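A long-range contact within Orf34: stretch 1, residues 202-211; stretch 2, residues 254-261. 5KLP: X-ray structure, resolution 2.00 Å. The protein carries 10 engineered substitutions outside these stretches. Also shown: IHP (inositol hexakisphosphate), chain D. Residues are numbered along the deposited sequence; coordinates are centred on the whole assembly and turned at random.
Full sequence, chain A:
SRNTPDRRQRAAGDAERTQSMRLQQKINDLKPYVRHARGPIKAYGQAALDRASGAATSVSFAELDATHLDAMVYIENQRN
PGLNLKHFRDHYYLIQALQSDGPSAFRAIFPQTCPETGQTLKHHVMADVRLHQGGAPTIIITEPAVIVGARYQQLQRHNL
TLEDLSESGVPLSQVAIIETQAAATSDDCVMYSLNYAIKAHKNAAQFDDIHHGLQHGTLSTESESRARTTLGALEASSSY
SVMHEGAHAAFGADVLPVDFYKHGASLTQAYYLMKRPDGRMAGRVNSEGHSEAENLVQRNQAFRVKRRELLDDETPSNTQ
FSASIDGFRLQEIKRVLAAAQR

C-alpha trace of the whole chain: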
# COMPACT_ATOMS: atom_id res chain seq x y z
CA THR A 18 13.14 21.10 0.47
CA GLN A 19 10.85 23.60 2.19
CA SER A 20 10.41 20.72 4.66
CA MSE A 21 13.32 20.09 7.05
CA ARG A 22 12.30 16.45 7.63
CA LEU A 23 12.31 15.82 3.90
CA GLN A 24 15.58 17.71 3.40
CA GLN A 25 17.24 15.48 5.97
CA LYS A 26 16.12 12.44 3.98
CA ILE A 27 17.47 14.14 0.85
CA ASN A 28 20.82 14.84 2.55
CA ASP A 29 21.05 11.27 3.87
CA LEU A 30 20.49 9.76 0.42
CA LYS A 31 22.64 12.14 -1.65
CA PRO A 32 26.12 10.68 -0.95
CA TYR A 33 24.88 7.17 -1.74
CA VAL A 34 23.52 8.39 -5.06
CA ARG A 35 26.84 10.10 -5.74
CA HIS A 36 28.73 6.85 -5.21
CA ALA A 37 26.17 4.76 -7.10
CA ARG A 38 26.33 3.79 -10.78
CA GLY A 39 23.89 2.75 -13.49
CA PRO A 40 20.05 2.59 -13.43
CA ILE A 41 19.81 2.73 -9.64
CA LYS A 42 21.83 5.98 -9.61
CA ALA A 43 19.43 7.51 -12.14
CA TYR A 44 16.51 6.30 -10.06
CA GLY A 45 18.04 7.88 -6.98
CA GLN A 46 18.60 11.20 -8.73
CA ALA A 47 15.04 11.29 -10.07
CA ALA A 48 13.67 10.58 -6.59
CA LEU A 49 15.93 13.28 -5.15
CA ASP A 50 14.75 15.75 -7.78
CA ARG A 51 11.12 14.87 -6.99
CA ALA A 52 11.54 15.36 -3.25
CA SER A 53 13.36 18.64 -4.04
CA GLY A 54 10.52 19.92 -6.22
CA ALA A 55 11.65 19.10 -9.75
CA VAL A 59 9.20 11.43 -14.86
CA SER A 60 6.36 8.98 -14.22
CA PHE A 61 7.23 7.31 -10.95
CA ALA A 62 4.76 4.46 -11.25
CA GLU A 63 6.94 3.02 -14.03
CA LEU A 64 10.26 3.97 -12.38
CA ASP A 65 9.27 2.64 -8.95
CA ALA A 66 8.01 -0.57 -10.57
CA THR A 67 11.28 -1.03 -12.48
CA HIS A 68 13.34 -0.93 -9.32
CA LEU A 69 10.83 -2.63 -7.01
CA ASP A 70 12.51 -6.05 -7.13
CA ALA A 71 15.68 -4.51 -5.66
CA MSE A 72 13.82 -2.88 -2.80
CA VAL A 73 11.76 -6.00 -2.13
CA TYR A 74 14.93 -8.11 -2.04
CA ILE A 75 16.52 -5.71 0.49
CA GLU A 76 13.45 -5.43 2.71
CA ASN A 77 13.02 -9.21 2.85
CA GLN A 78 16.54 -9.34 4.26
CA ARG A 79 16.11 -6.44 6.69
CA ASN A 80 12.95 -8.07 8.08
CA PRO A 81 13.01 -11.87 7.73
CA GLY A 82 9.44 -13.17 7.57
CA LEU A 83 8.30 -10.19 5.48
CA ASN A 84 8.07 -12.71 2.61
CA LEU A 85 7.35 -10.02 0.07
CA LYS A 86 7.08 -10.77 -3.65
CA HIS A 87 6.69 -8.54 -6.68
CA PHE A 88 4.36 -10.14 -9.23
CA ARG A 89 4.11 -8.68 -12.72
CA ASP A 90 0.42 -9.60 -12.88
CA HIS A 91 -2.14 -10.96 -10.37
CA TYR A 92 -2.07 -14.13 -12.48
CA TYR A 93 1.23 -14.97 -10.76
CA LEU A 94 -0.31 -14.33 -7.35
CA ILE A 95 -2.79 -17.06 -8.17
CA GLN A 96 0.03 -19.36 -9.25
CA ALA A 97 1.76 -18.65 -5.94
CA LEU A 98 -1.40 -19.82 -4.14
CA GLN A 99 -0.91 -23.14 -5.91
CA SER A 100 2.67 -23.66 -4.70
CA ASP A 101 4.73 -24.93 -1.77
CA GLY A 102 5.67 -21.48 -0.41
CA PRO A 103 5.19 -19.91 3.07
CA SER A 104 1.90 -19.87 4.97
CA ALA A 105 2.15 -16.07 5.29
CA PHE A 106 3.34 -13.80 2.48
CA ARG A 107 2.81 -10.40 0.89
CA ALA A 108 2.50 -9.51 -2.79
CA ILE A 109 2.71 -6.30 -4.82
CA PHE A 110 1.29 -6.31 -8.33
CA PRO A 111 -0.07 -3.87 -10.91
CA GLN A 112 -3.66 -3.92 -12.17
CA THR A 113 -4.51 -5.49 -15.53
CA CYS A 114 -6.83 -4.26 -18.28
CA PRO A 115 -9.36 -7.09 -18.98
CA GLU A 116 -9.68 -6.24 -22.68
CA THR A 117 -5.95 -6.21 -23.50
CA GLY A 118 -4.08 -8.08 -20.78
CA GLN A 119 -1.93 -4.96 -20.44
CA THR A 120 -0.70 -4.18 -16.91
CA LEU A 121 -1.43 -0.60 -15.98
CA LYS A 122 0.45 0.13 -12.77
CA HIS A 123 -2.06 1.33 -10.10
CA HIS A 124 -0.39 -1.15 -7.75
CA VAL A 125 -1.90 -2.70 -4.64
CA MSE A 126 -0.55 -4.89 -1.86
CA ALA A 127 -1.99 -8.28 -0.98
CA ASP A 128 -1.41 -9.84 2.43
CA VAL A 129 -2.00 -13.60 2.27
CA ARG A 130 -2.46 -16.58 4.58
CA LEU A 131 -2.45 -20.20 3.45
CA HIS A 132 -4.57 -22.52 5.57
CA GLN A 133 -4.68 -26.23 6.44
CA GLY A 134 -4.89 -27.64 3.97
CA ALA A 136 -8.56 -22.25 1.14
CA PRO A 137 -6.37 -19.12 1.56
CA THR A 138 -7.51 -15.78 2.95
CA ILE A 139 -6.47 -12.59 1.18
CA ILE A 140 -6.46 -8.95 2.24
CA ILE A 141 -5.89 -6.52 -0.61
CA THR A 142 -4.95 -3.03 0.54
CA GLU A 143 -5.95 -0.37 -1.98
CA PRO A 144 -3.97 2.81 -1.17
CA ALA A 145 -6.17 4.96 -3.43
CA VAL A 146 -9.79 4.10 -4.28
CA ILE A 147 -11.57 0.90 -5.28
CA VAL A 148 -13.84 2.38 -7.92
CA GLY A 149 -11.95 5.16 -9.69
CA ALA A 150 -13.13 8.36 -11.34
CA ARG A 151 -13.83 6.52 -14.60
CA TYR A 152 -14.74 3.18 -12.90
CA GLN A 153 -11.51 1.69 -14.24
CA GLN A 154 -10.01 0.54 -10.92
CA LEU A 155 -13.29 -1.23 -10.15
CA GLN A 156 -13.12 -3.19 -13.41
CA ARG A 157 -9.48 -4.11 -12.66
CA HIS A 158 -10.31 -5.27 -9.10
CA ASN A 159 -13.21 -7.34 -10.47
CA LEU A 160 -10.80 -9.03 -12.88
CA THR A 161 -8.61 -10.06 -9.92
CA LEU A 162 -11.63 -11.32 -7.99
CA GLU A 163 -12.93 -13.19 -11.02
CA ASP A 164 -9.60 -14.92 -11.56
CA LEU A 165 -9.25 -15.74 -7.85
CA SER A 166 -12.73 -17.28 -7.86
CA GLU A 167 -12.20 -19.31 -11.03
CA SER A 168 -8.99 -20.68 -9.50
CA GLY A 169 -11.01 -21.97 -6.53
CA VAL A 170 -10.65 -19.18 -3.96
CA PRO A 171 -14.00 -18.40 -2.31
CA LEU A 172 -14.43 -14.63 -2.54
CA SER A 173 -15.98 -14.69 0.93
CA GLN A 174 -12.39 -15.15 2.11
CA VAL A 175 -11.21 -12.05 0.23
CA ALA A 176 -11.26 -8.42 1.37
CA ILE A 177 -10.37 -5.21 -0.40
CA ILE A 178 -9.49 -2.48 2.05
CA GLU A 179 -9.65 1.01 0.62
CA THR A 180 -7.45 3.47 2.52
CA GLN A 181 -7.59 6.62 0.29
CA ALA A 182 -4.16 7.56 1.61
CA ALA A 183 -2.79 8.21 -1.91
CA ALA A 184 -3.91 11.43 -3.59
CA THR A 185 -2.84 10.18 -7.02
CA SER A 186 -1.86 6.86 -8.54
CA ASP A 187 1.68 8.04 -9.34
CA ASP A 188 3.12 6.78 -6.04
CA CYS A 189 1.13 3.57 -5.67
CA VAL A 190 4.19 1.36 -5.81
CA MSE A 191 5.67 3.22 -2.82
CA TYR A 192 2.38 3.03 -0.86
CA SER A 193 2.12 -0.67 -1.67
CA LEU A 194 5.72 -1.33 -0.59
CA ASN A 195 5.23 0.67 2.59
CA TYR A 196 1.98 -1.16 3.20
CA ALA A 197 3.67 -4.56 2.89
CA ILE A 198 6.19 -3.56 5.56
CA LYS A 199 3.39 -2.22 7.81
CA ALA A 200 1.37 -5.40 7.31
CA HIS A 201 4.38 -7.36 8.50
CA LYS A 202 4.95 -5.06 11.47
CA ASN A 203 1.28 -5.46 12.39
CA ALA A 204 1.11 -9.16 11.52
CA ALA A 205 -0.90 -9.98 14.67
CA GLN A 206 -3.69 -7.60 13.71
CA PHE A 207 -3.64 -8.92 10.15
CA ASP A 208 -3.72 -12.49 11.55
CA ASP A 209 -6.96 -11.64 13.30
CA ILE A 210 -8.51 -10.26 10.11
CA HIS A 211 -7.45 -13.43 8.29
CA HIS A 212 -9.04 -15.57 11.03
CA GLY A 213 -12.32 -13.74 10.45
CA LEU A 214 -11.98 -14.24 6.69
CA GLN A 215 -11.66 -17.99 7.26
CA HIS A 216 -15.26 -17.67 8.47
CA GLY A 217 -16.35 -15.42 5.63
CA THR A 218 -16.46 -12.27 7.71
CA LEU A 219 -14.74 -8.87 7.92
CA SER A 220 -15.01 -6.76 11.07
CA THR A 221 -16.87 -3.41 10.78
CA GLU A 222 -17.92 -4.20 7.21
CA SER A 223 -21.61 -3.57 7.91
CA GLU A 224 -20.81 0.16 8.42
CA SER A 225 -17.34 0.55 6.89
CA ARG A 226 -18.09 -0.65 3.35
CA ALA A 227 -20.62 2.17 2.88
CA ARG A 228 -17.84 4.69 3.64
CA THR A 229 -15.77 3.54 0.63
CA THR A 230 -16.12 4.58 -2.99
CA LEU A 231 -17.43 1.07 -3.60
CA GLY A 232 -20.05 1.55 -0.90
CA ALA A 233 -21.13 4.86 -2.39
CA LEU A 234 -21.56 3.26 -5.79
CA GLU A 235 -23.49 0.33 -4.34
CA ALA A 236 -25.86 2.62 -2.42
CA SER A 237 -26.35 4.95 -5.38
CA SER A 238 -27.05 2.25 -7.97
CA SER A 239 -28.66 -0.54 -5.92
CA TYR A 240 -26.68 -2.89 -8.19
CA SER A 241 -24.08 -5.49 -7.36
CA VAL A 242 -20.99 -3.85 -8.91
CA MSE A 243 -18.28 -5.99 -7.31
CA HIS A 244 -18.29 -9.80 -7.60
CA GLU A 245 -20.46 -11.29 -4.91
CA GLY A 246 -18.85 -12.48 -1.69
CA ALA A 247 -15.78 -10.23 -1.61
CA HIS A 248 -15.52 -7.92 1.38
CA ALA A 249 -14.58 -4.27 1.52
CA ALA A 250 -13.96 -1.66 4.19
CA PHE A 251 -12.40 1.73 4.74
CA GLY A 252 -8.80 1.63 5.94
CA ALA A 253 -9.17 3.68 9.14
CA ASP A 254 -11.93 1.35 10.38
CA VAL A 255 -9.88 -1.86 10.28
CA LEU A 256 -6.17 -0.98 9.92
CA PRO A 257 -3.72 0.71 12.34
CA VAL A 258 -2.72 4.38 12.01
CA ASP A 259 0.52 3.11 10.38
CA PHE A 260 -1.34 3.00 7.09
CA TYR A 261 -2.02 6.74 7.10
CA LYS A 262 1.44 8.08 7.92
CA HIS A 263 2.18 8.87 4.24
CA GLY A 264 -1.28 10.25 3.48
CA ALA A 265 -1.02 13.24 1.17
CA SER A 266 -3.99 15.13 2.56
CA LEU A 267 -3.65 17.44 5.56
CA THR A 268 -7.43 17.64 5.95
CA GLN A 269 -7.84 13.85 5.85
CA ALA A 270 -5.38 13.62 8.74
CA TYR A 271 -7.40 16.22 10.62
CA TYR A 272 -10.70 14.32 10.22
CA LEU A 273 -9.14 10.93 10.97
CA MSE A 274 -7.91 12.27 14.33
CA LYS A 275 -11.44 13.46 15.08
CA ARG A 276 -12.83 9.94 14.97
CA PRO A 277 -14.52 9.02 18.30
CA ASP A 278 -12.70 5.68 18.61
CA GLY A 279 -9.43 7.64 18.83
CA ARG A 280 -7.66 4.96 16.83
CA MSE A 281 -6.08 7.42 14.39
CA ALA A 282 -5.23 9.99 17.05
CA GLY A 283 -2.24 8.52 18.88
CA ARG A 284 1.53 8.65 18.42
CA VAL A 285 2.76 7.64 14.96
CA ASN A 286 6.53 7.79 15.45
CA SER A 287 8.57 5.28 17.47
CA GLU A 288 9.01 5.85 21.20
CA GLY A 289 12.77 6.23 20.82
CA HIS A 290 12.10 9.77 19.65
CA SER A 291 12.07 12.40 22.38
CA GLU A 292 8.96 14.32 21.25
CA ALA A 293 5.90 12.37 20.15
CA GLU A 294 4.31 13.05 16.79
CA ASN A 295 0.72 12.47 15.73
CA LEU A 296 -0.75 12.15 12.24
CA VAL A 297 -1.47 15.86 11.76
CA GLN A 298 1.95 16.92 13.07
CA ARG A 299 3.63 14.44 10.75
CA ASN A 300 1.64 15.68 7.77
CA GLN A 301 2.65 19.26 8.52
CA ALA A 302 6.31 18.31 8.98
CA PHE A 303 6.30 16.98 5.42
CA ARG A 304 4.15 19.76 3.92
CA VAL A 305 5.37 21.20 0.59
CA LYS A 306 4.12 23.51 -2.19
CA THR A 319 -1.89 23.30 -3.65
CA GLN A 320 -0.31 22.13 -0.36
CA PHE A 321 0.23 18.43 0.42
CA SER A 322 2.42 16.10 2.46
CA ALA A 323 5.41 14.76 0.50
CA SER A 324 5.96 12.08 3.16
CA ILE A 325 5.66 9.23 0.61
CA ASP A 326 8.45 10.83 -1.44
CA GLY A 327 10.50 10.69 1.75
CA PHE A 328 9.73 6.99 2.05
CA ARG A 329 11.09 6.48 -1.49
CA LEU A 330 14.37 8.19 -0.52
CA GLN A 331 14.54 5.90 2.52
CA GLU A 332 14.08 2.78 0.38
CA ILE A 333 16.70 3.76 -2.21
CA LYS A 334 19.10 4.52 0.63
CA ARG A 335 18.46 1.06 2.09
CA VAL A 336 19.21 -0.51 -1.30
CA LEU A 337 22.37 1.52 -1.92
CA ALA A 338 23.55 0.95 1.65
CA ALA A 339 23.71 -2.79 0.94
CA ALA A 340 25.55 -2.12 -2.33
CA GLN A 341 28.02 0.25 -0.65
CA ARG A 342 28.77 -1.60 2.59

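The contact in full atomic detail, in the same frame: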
# COMPACT_ATOMS: atom_id res chain seq x y z
N LYS A 202 4.77 -5.59 10.12
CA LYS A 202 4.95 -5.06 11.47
C LYS A 202 3.70 -5.27 12.33
O LYS A 202 3.79 -5.44 13.54
CB LYS A 202 5.30 -3.58 11.47
CG LYS A 202 6.72 -3.25 11.05
CD LYS A 202 7.01 -1.76 11.27
CE LYS A 202 8.51 -1.46 11.19
NZ LYS A 202 8.95 -0.84 9.93
N ASN A 203 2.54 -5.28 11.68
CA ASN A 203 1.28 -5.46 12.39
C ASN A 203 0.68 -6.83 12.07
O ASN A 203 -0.54 -6.96 11.95
CB ASN A 203 0.31 -4.34 12.02
CG ASN A 203 0.83 -2.96 12.45
OD1 ASN A 203 0.64 -2.55 13.59
ND2 ASN A 203 1.49 -2.26 11.54
N ALA A 204 1.53 -7.83 11.96
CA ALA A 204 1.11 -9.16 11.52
C ALA A 204 0.02 -9.75 12.43
O ALA A 204 -0.85 -10.49 11.96
CB ALA A 204 2.30 -10.10 11.43
N ALA A 205 0.07 -9.42 13.72
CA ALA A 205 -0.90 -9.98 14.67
C ALA A 205 -2.30 -9.46 14.34
O ALA A 205 -3.27 -10.23 14.34
CB ALA A 205 -0.51 -9.63 16.13
N GLN A 206 -2.40 -8.18 14.04
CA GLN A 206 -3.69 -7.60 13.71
C GLN A 206 -4.17 -8.13 12.36
O GLN A 206 -5.37 -8.36 12.17
CB GLN A 206 -3.62 -6.08 13.69
CG GLN A 206 -2.77 -5.53 14.82
CD GLN A 206 -2.76 -4.02 14.87
OE1 GLN A 206 -3.76 -3.37 14.55
NE2 GLN A 206 -1.63 -3.45 15.25
N PHE A 207 -3.25 -8.35 11.43
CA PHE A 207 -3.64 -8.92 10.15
C PHE A 207 -4.07 -10.38 10.35
O PHE A 207 -5.04 -10.82 9.73
CB PHE A 207 -2.50 -8.81 9.12
CG PHE A 207 -2.56 -7.54 8.30
CD1 PHE A 207 -2.26 -6.31 8.87
CD2 PHE A 207 -2.90 -7.58 6.96
CE1 PHE A 207 -2.33 -5.14 8.11
CE2 PHE A 207 -2.95 -6.41 6.19
CZ PHE A 207 -2.67 -5.20 6.78
N ASP A 208 -3.37 -11.10 11.22
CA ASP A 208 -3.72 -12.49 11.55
C ASP A 208 -5.17 -12.59 11.98
O ASP A 208 -5.88 -13.52 11.61
CB ASP A 208 -2.83 -13.04 12.67
CG ASP A 208 -1.44 -13.40 12.18
OD1 ASP A 208 -1.21 -13.43 10.96
OD2 ASP A 208 -0.57 -13.65 13.04
N ASP A 209 -5.60 -11.63 12.79
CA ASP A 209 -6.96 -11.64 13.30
C ASP A 209 -7.96 -11.39 12.17
O ASP A 209 -9.02 -12.01 12.13
CB ASP A 209 -7.13 -10.59 14.39
CG ASP A 209 -8.35 -10.85 15.23
OD1 ASP A 209 -8.48 -11.98 15.75
OD2 ASP A 209 -9.19 -9.93 15.36
N ILE A 210 -7.62 -10.51 11.23
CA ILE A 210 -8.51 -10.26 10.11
C ILE A 210 -8.59 -11.51 9.24
O ILE A 210 -9.68 -11.89 8.80
CB ILE A 210 -8.04 -9.07 9.27
CG1 ILE A 210 -8.05 -7.80 10.13
CG2 ILE A 210 -8.94 -8.88 8.05
CD1 ILE A 210 -7.53 -6.61 9.36
N HIS A 211 -7.46 -12.17 9.03
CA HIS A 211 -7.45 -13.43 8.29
C HIS A 211 -8.31 -14.51 8.97
O HIS A 211 -9.06 -15.22 8.30
CB HIS A 211 -6.00 -13.92 8.10
CG HIS A 211 -5.27 -13.22 7.00
ND1 HIS A 211 -5.51 -13.49 5.66
CD2 HIS A 211 -4.30 -12.28 7.02
CE1 HIS A 211 -4.73 -12.73 4.92
NE2 HIS A 211 -3.98 -11.99 5.71
N ASP A 254 -11.04 2.17 9.55
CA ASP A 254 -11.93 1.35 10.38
C ASP A 254 -11.30 0.03 10.82
O ASP A 254 -11.65 -0.48 11.87
CB ASP A 254 -13.24 1.07 9.65
CG ASP A 254 -14.14 2.29 9.58
OD1 ASP A 254 -14.09 3.11 10.52
OD2 ASP A 254 -14.89 2.44 8.59
N VAL A 255 -10.38 -0.51 10.02
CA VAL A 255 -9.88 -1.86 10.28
C VAL A 255 -8.35 -2.00 10.32
O VAL A 255 -7.84 -3.06 10.68
CB VAL A 255 -10.41 -2.85 9.22
CG1 VAL A 255 -11.93 -2.94 9.29
CG2 VAL A 255 -9.96 -2.45 7.83
N LEU A 256 -7.63 -0.95 9.94
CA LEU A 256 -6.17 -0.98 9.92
C LEU A 256 -5.61 0.01 10.94
O LEU A 256 -6.28 0.98 11.29
CB LEU A 256 -5.65 -0.64 8.52
CG LEU A 256 -6.07 -1.55 7.37
CD1 LEU A 256 -5.50 -1.02 6.04
CD2 LEU A 256 -5.60 -2.97 7.63
N PRO A 257 -4.37 -0.22 11.41
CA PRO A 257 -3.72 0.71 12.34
C PRO A 257 -3.32 2.02 11.68
O PRO A 257 -3.24 2.11 10.45
CB PRO A 257 -2.46 -0.05 12.78
CG PRO A 257 -2.60 -1.43 12.26
CD PRO A 257 -3.53 -1.39 11.11
N VAL A 258 -3.04 3.03 12.50
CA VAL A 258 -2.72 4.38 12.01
C VAL A 258 -1.48 4.37 11.10
O VAL A 258 -1.30 5.26 10.26
CB VAL A 258 -2.51 5.35 13.19
CG1 VAL A 258 -1.28 4.96 14.02
CG2 VAL A 258 -2.42 6.80 12.70
N ASP A 259 -0.65 3.34 11.24
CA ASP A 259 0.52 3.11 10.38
C ASP A 259 0.21 3.38 8.93
O ASP A 259 1.03 3.93 8.19
CB ASP A 259 0.99 1.66 10.50
CG ASP A 259 1.40 1.27 11.90
OD1 ASP A 259 0.58 1.48 12.84
OD2 ASP A 259 2.49 0.70 12.05
N PHE A 260 -0.98 2.98 8.51
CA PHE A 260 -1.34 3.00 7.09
C PHE A 260 -1.71 4.39 6.60
O PHE A 260 -2.00 4.59 5.42
CB PHE A 260 -2.45 1.98 6.83
CG PHE A 260 -1.96 0.56 6.90
CD1 PHE A 260 -1.81 -0.07 8.14
CD2 PHE A 260 -1.57 -0.13 5.74
CE1 PHE A 260 -1.32 -1.37 8.21
CE2 PHE A 260 -1.08 -1.42 5.80
CZ PHE A 260 -0.95 -2.05 7.05
N TYR A 261 -1.67 5.38 7.49
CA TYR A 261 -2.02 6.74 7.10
C TYR A 261 -0.87 7.72 7.26
O TYR A 261 -1.02 8.90 6.97
CB TYR A 261 -3.27 7.21 7.88
CG TYR A 261 -4.51 6.59 7.30
CD1 TYR A 261 -5.12 7.15 6.18
CD2 TYR A 261 -5.02 5.40 7.80
CE1 TYR A 261 -6.23 6.57 5.60
CE2 TYR A 261 -6.14 4.80 7.23
CZ TYR A 261 -6.74 5.40 6.13
OH TYR A 261 -7.84 4.82 5.54
C1 IHP D . 12.08 3.20 9.86
C2 IHP D . 10.80 3.54 8.96
C3 IHP D . 10.24 5.01 8.79
C4 IHP D . 11.00 6.10 9.69
C5 IHP D . 11.78 5.61 10.90
C6 IHP D . 12.73 4.56 10.35
O11 IHP D . 11.81 2.36 10.82
P1 IHP D . 12.46 0.83 11.17
O21 IHP D . 11.36 -0.11 11.65
O31 IHP D . 13.50 0.96 12.29
O41 IHP D . 13.15 0.15 10.00
O12 IHP D . 9.77 2.65 9.14
P2 IHP D . 9.34 1.70 7.82
O22 IHP D . 10.54 0.85 7.37
O32 IHP D . 8.14 0.77 8.06
O42 IHP D . 9.04 2.64 6.62
O13 IHP D . 9.00 4.94 9.09
P3 IHP D . 7.55 5.22 8.28
O23 IHP D . 7.24 4.40 7.03
O33 IHP D . 6.70 4.71 9.45
O43 IHP D . 7.27 6.69 8.00
O14 IHP D . 10.18 7.09 10.05
P4 IHP D . 10.11 8.51 9.27
O24 IHP D . 9.29 8.41 7.99
O34 IHP D . 9.53 9.63 10.16
O44 IHP D . 11.52 8.97 8.86
O15 IHP D . 11.06 5.29 11.98
P5 IHP D . 11.11 6.18 13.44
O25 IHP D . 11.79 7.53 13.23
O35 IHP D . 9.67 6.46 13.96
O45 IHP D . 11.87 5.45 14.55
O16 IHP D . 13.71 4.31 11.23
P6 IHP D . 15.25 3.96 10.82
O26 IHP D . 15.68 4.76 9.59
O36 IHP D . 16.22 4.28 11.98
O46 IHP D . 15.40 2.47 10.52
O HOH W 1 0.53 -0.02 14.92

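The apolar centre of this contact lies where Phe 207, on the helix 204-211, meets Leu 256 and Phe 260 of the second stretch. All three are buried, and their hydrophobic side chains suit a place with little access to solvent. The CA-to-CB bond of Phe 207 runs sideways to the second stretch, but chi1 of -91°, between the usual wells, and chi2 of 71° bring the far end of the ring nearer. Its CZ lies 3.8 Å from Leu 256 CD2, and its CE1 lies 3.5 Å from Phe 260 CZ. The latter atom sits at the edge of the Phe 207 ring, near its plane. The two rings form an oblique pair, with centroids 5.8 Å apart and planes inclined at 34°.

Leu 256 also starts sideways; its m, t rotamer brings CD2 nearer the helix. Phe 260 points toward the helix directly, in rotamer m. It belongs to the short 3-10 segment 258-261, whose turn is fastened by the backbone bonds from Phe 260 N to Pro 257 O (3.1 Å) and from Tyr 261 N to Val 258 O (2.8 Å).

One turn along the helix from Gln 206, Ile 210 extends the apolar surface. Its CA-to-CB bond points toward the second stretch, and the m, t rotamer places CD1 3.8 Å from the backbone Val 255 O and, more loosely, 4.5 Å from Leu 256 CD2. The longer branch, through CG1 to CD1, reaches across where Ile 210 CA and Val 255 CA are 8.5 Å apart.

Pro 257 carries the contact from apolar to polar. Its CA-to-CB bond points toward the first stretch, and its CG packs 3.2 Å from Gln 206 OE1 and 3.7 Å from Asn 203 OD1. These are close packing contacts of a compact ring against amide oxygens. Gln 206 is exposed, so its amide can border the proline while remaining open to solvent.

At the polar edge, Asn 203 and Asp 259 both point toward the opposite stretch, each with chi1 in m. Asn 203 ND2 donates a nearly straight hydrogen bond to Asp 259 OD2, 3.2 Å long with an angle of 172° at the hydrogen, and this is the only direct hydrogen bond between the stretches. A water reinforces it, donating to Asn 203 OD1 at 2.9 Å and to Asp 259 OD1 at 2.6 Å. The amide suits the buried position of Asn 203 because its nitrogen can donate to the carboxylate while its oxygen accepts from the water. Asn 203 also precedes the helix, where its backbone O accepts from Phe 207 N at 3.1 Å, helping to set the first turn.

Beyond this edge, Lys 202 begins toward the second stretch but its end leads away, and NZ donates to inositol hexakisphosphate O32 at 2.6 Å. Together the two stretches bury 330 Å², counting both sides.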